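Local coordinates for protein peroxiredoxin (Mycobacterium tuberculosis, PDB 5EPF) that reduces hydrogen peroxide and organic hydroperoxides to water and alcohols as a thiol-specific peroxidase, protecting the cell against oxidative stress, at residues A[58-63]-A[91-96]. Residues are numbered along the deposited sequence; the frame is centred on the assembly and turned at random.
Sequences HFRDLA and RRFDYP. With SO4 (sulfate ion), chain B.
The end of helix 50-61 and the start of helix 63-68 pack on the loop that joins helix 81-91 to strand 97-99 in this thioredoxin-fold peroxiredoxin. Phe59 turns its ring away to stack on Phe42, so that CB, 4.0 Å from Tyr95 OH, does the touching. That hydroxyl is hydrogen-bonded to Ala56 O, one turn back in the same helix, and sits over the centre of the Phe93 ring. Arg60 carries most of the contact. With CG anti to the backbone N (chi1 177°), its chain runs along the loop toward Arg91, CB lying 3.9 Å from Phe93 CD2. A bend at chi3 (64°) then brings NH1 to Arg91 O, a nearly straight 2.9 Å hydrogen bond in the guanidinium plane and on a carbonyl lone pair. Next comes Arg92, whose positive phi closes helix 81-91 in a Schellman motif. Asp61 OD1 takes both NE and NH2 of Arg60 in a side-on salt bridge, which with the Arg91 O bond fixes the guanidinium's rotation. Ala63, opening helix 63-68, puts CB 3.3 Å from Asp94 OD2, a carboxylate oxygen salt-bridged to Arg73 of strand 72-77. Sulfate, probably from the crystallisation liquor, bonds to Arg60, Arg91 and Arg92; its O1 lies 3.0 Å from Arg60 NH1. Arg92 NH2 comes within 3.7 Å of Arg60 NH1, a like-charge approach that the anion and Asp61 probably offset, consistent with a positively charged patch able to hold an anion.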
ATOM      1  N   HIS A  58       9.963  -2.795   7.014  1.00  8.70           N
ATOM      2  CA  HIS A  58       9.561  -2.024   8.185  1.00  8.76           C
ATOM      3  C   HIS A  58       8.075  -2.218   8.471  1.00  7.78           C
ATOM      4  O   HIS A  58       7.689  -2.426   9.628  1.00  8.80           O
ATOM      5  CB  HIS A  58       9.939  -0.553   7.994  1.00  9.38           C
ATOM      6  CG  HIS A  58       9.841   0.266   9.243  1.00  8.61           C
ATOM      7  ND1 HIS A  58      10.444  -0.096  10.426  1.00 10.30           N
ATOM      8  CD2 HIS A  58       9.209   1.439   9.490  1.00  9.46           C
ATOM      9  CE1 HIS A  58      10.197   0.822  11.345  1.00 10.44           C
ATOM     10  NE2 HIS A  58       9.446   1.762  10.804  1.00 10.43           N
ATOM     11  N   PHE A  59       7.233  -2.224   7.424  1.00  7.46           N
ATOM     12  CA  PHE A  59       5.832  -2.605   7.606  1.00  7.31           C
ATOM     13  C   PHE A  59       5.707  -4.002   8.199  1.00  7.86           C
ATOM     14  O   PHE A  59       4.905  -4.222   9.118  1.00  8.43           O
ATOM     15  CB  PHE A  59       5.073  -2.539   6.284  1.00  7.18           C
ATOM     16  CG  PHE A  59       4.534  -1.168   5.953  1.00  7.29           C
ATOM     17  CD1 PHE A  59       3.443  -0.649   6.641  1.00  7.94           C
ATOM     18  CD2 PHE A  59       5.108  -0.390   4.950  1.00  6.94           C
ATOM     19  CE1 PHE A  59       2.942   0.611   6.335  1.00  7.88           C
ATOM     20  CE2 PHE A  59       4.616   0.873   4.642  1.00  7.19           C
ATOM     21  CZ  PHE A  59       3.519   1.374   5.350  1.00  7.22           C
ATOM     22  N   ARG A  60       6.493  -4.959   7.689  1.00  7.83           N
ATOM     23  CA  ARG A  60       6.464  -6.321   8.215  1.00  8.70           C
ATOM     24  C   ARG A  60       6.769  -6.333   9.704  1.00  8.78           C
ATOM     25  O   ARG A  60       6.063  -6.973  10.497  1.00  9.93           O
ATOM     26  CB  ARG A  60       7.515  -7.161   7.487  1.00  8.69           C
ATOM     27  CG  ARG A  60       7.637  -8.604   8.013  1.00  9.04           C
ATOM     28  CD  ARG A  60       8.935  -9.240   7.522  1.00 10.51           C
ATOM     29  NE  ARG A  60      10.091  -8.531   8.055  1.00 11.07           N
ATOM     30  CZ  ARG A  60      11.339  -8.661   7.610  1.00 11.94           C
ATOM     31  NH1 ARG A  60      11.617  -9.479   6.597  1.00 11.58           N
ATOM     32  NH2 ARG A  60      12.312  -7.958   8.172  1.00 13.34           N
ATOM     33  N   ASP A  61       7.837  -5.629  10.101  1.00  9.20           N
ATOM     34  CA  ASP A  61       8.324  -5.676  11.469  1.00 11.16           C
ATOM     35  C   ASP A  61       7.356  -5.024  12.436  1.00 11.54           C
ATOM     36  O   ASP A  61       7.454  -5.268  13.642  1.00 14.09           O
ATOM     37  CB  ASP A  61       9.669  -4.951  11.567  1.00 13.79           C
ATOM     38  CG  ASP A  61      10.796  -5.647  10.830  1.00 16.09           C
ATOM     39  OD1 ASP A  61      10.678  -6.843  10.476  1.00 15.18           O
ATOM     40  OD2 ASP A  61      11.851  -4.987  10.629  1.00 18.02           O
ATOM     41  N   LEU A  62       6.440  -4.185  11.946  1.00 10.57           N
ATOM     42  CA  LEU A  62       5.459  -3.508  12.787  1.00 11.13           C
ATOM     43  C   LEU A  62       4.115  -4.234  12.836  1.00 11.33           C
ATOM     44  O   LEU A  62       3.095  -3.614  13.170  1.00 11.13           O
ATOM     45  CB  LEU A  62       5.299  -2.053  12.341  1.00 11.19           C
ATOM     46  CG  LEU A  62       6.488  -1.147  12.661  1.00 12.51           C
ATOM     47  CD1 LEU A  62       6.346   0.190  11.920  1.00 13.18           C
ATOM     48  CD2 LEU A  62       6.615  -0.922  14.158  1.00 15.16           C
ATOM     49  N   ALA A  63       4.101  -5.544  12.560  1.00 11.39           N
ATOM     50  CA  ALA A  63       2.847  -6.305  12.546  1.00 12.36           C
ATOM     51  C   ALA A  63       2.037  -6.122  13.835  1.00 14.43           C
ATOM     52  O   ALA A  63       0.822  -5.878  13.799  1.00 15.04           O
ATOM     53  CB  ALA A  63       3.137  -7.795  12.325  1.00 12.54           C
ATOM     54  N   ARG A  91      10.916 -12.319   1.906  1.00  9.44           N
ATOM     55  CA  ARG A  91      10.917 -11.416   3.051  1.00  9.77           C
ATOM     56  C   ARG A  91       9.900 -11.823   4.109  1.00  9.55           C
ATOM     57  O   ARG A  91       9.758 -11.136   5.126  1.00 10.82           O
ATOM     58  CB  ARG A  91      10.670  -9.977   2.593  1.00 10.16           C
ATOM     59  CG  ARG A  91      11.727  -9.465   1.628  1.00 10.33           C
ATOM     60  CD  ARG A  91      13.107  -9.477   2.260  1.00 10.93           C
ATOM     61  NE  ARG A  91      14.138  -9.123   1.284  1.00 10.90           N
ATOM     62  CZ  ARG A  91      15.417  -8.980   1.587  1.00 11.60           C
ATOM     63  NH1 ARG A  91      15.815  -9.130   2.838  1.00 12.18           N
ATOM     64  NH2 ARG A  91      16.299  -8.676   0.638  1.00 11.97           N
ATOM     65  N   ARG A  92       9.176 -12.921   3.887  1.00 10.54           N
ATOM     66  CA  ARG A  92       8.223 -13.444   4.870  1.00 11.40           C
ATOM     67  C   ARG A  92       7.185 -12.388   5.270  1.00 11.20           C
ATOM     68  O   ARG A  92       6.890 -12.176   6.452  1.00 13.00           O
ATOM     69  CB  ARG A  92       8.958 -14.032   6.084  1.00 13.73           C
ATOM     70  CG  ARG A  92       9.909 -15.207   5.741  1.00 15.80           C
ATOM     71  CD  ARG A  92      11.370 -14.771   5.498  1.00 17.33           C
ATOM     72  NE  ARG A  92      11.933 -14.078   6.659  1.00 17.92           N
ATOM     73  CZ  ARG A  92      12.846 -13.107   6.599  1.00 16.98           C
ATOM     74  NH1 ARG A  92      13.344 -12.704   5.428  1.00 15.51           N
ATOM     75  NH2 ARG A  92      13.267 -12.539   7.718  1.00 17.37           N
ATOM     76  N   PHE A  93       6.619 -11.715   4.269  1.00 10.09           N
ATOM     77  CA  PHE A  93       5.585 -10.721   4.542  1.00 10.38           C
ATOM     78  C   PHE A  93       4.301 -11.386   5.005  1.00 12.04           C
ATOM     79  O   PHE A  93       3.825 -12.348   4.397  1.00 13.48           O
ATOM     80  CB  PHE A  93       5.287  -9.872   3.310  1.00  9.86           C
ATOM     81  CG  PHE A  93       6.407  -8.959   2.909  1.00  9.73           C
ATOM     82  CD1 PHE A  93       6.528  -8.547   1.592  1.00 10.18           C
ATOM     83  CD2 PHE A  93       7.351  -8.525   3.838  1.00 10.39           C
ATOM     84  CE1 PHE A  93       7.558  -7.712   1.206  1.00 10.20           C
ATOM     85  CE2 PHE A  93       8.376  -7.686   3.450  1.00 10.16           C
ATOM     86  CZ  PHE A  93       8.484  -7.288   2.139  1.00  9.98           C
ATOM     87  N   ASP A  94       3.728 -10.849   6.075  1.00 11.64           N
ATOM     88  CA  ASP A  94       2.482 -11.352   6.643  1.00 11.92           C
ATOM     89  C   ASP A  94       1.294 -10.493   6.225  1.00 12.13           C
ATOM     90  O   ASP A  94       0.420 -10.219   7.046  1.00 15.12           O
ATOM     91  CB  ASP A  94       2.594 -11.413   8.168  1.00 12.76           C
ATOM     92  CG  ASP A  94       2.822 -10.040   8.796  1.00 14.60           C
ATOM     93  OD1 ASP A  94       3.610  -9.229   8.251  1.00 14.08           O
ATOM     94  OD2 ASP A  94       2.192  -9.776   9.844  1.00 17.97           O
ATOM     95  N   TYR A  95       1.254 -10.040   4.975  1.00  9.48           N
ATOM     96  CA  TYR A  95       0.208  -9.140   4.508  1.00  8.30           C
ATOM     97  C   TYR A  95       0.139  -9.225   2.984  1.00  7.75           C
ATOM     98  O   TYR A  95       1.070  -9.724   2.336  1.00  8.34           O
ATOM     99  CB  TYR A  95       0.452  -7.696   4.999  1.00  7.73           C
ATOM    100  CG  TYR A  95       1.802  -7.105   4.625  1.00  6.58           C
ATOM    101  CD1 TYR A  95       1.988  -6.469   3.398  1.00  7.89           C
ATOM    102  CD2 TYR A  95       2.893  -7.154   5.513  1.00  7.35           C
ATOM    103  CE1 TYR A  95       3.193  -5.931   3.042  1.00  7.54           C
ATOM    104  CE2 TYR A  95       4.126  -6.602   5.153  1.00  7.45           C
ATOM    105  CZ  TYR A  95       4.272  -5.995   3.916  1.00  6.83           C
ATOM    106  OH  TYR A  95       5.462  -5.416   3.526  1.00  8.00           O
ATOM    107  N   PRO A  96      -0.927  -8.710   2.376  1.00  8.25           N
ATOM    108  CA  PRO A  96      -1.067  -8.786   0.918  1.00  8.17           C
ATOM    109  C   PRO A  96      -0.182  -7.794   0.170  1.00  6.97           C
ATOM    110  O   PRO A  96       0.006  -6.645   0.592  1.00  8.03           O
ATOM    111  CB  PRO A  96      -2.552  -8.452   0.695  1.00  8.79           C
ATOM    112  CG  PRO A  96      -3.216  -8.613   2.046  1.00  8.95           C
ATOM    113  CD  PRO A  96      -2.151  -8.178   3.012  1.00  8.78           C
TER
HETATM  114  S   SO4 B 200      15.383  -9.729   6.384  1.00 15.05           S
HETATM  115  O1  SO4 B 200      14.343  -9.888   5.379  1.00 13.92           O
HETATM  116  O2  SO4 B 200      16.587  -9.111   5.786  1.00 18.28           O
HETATM  117  O3  SO4 B 200      14.919  -8.883   7.487  1.00 16.90           O
HETATM  118  O4  SO4 B 200      15.769 -11.045   6.901  1.00 17.25           O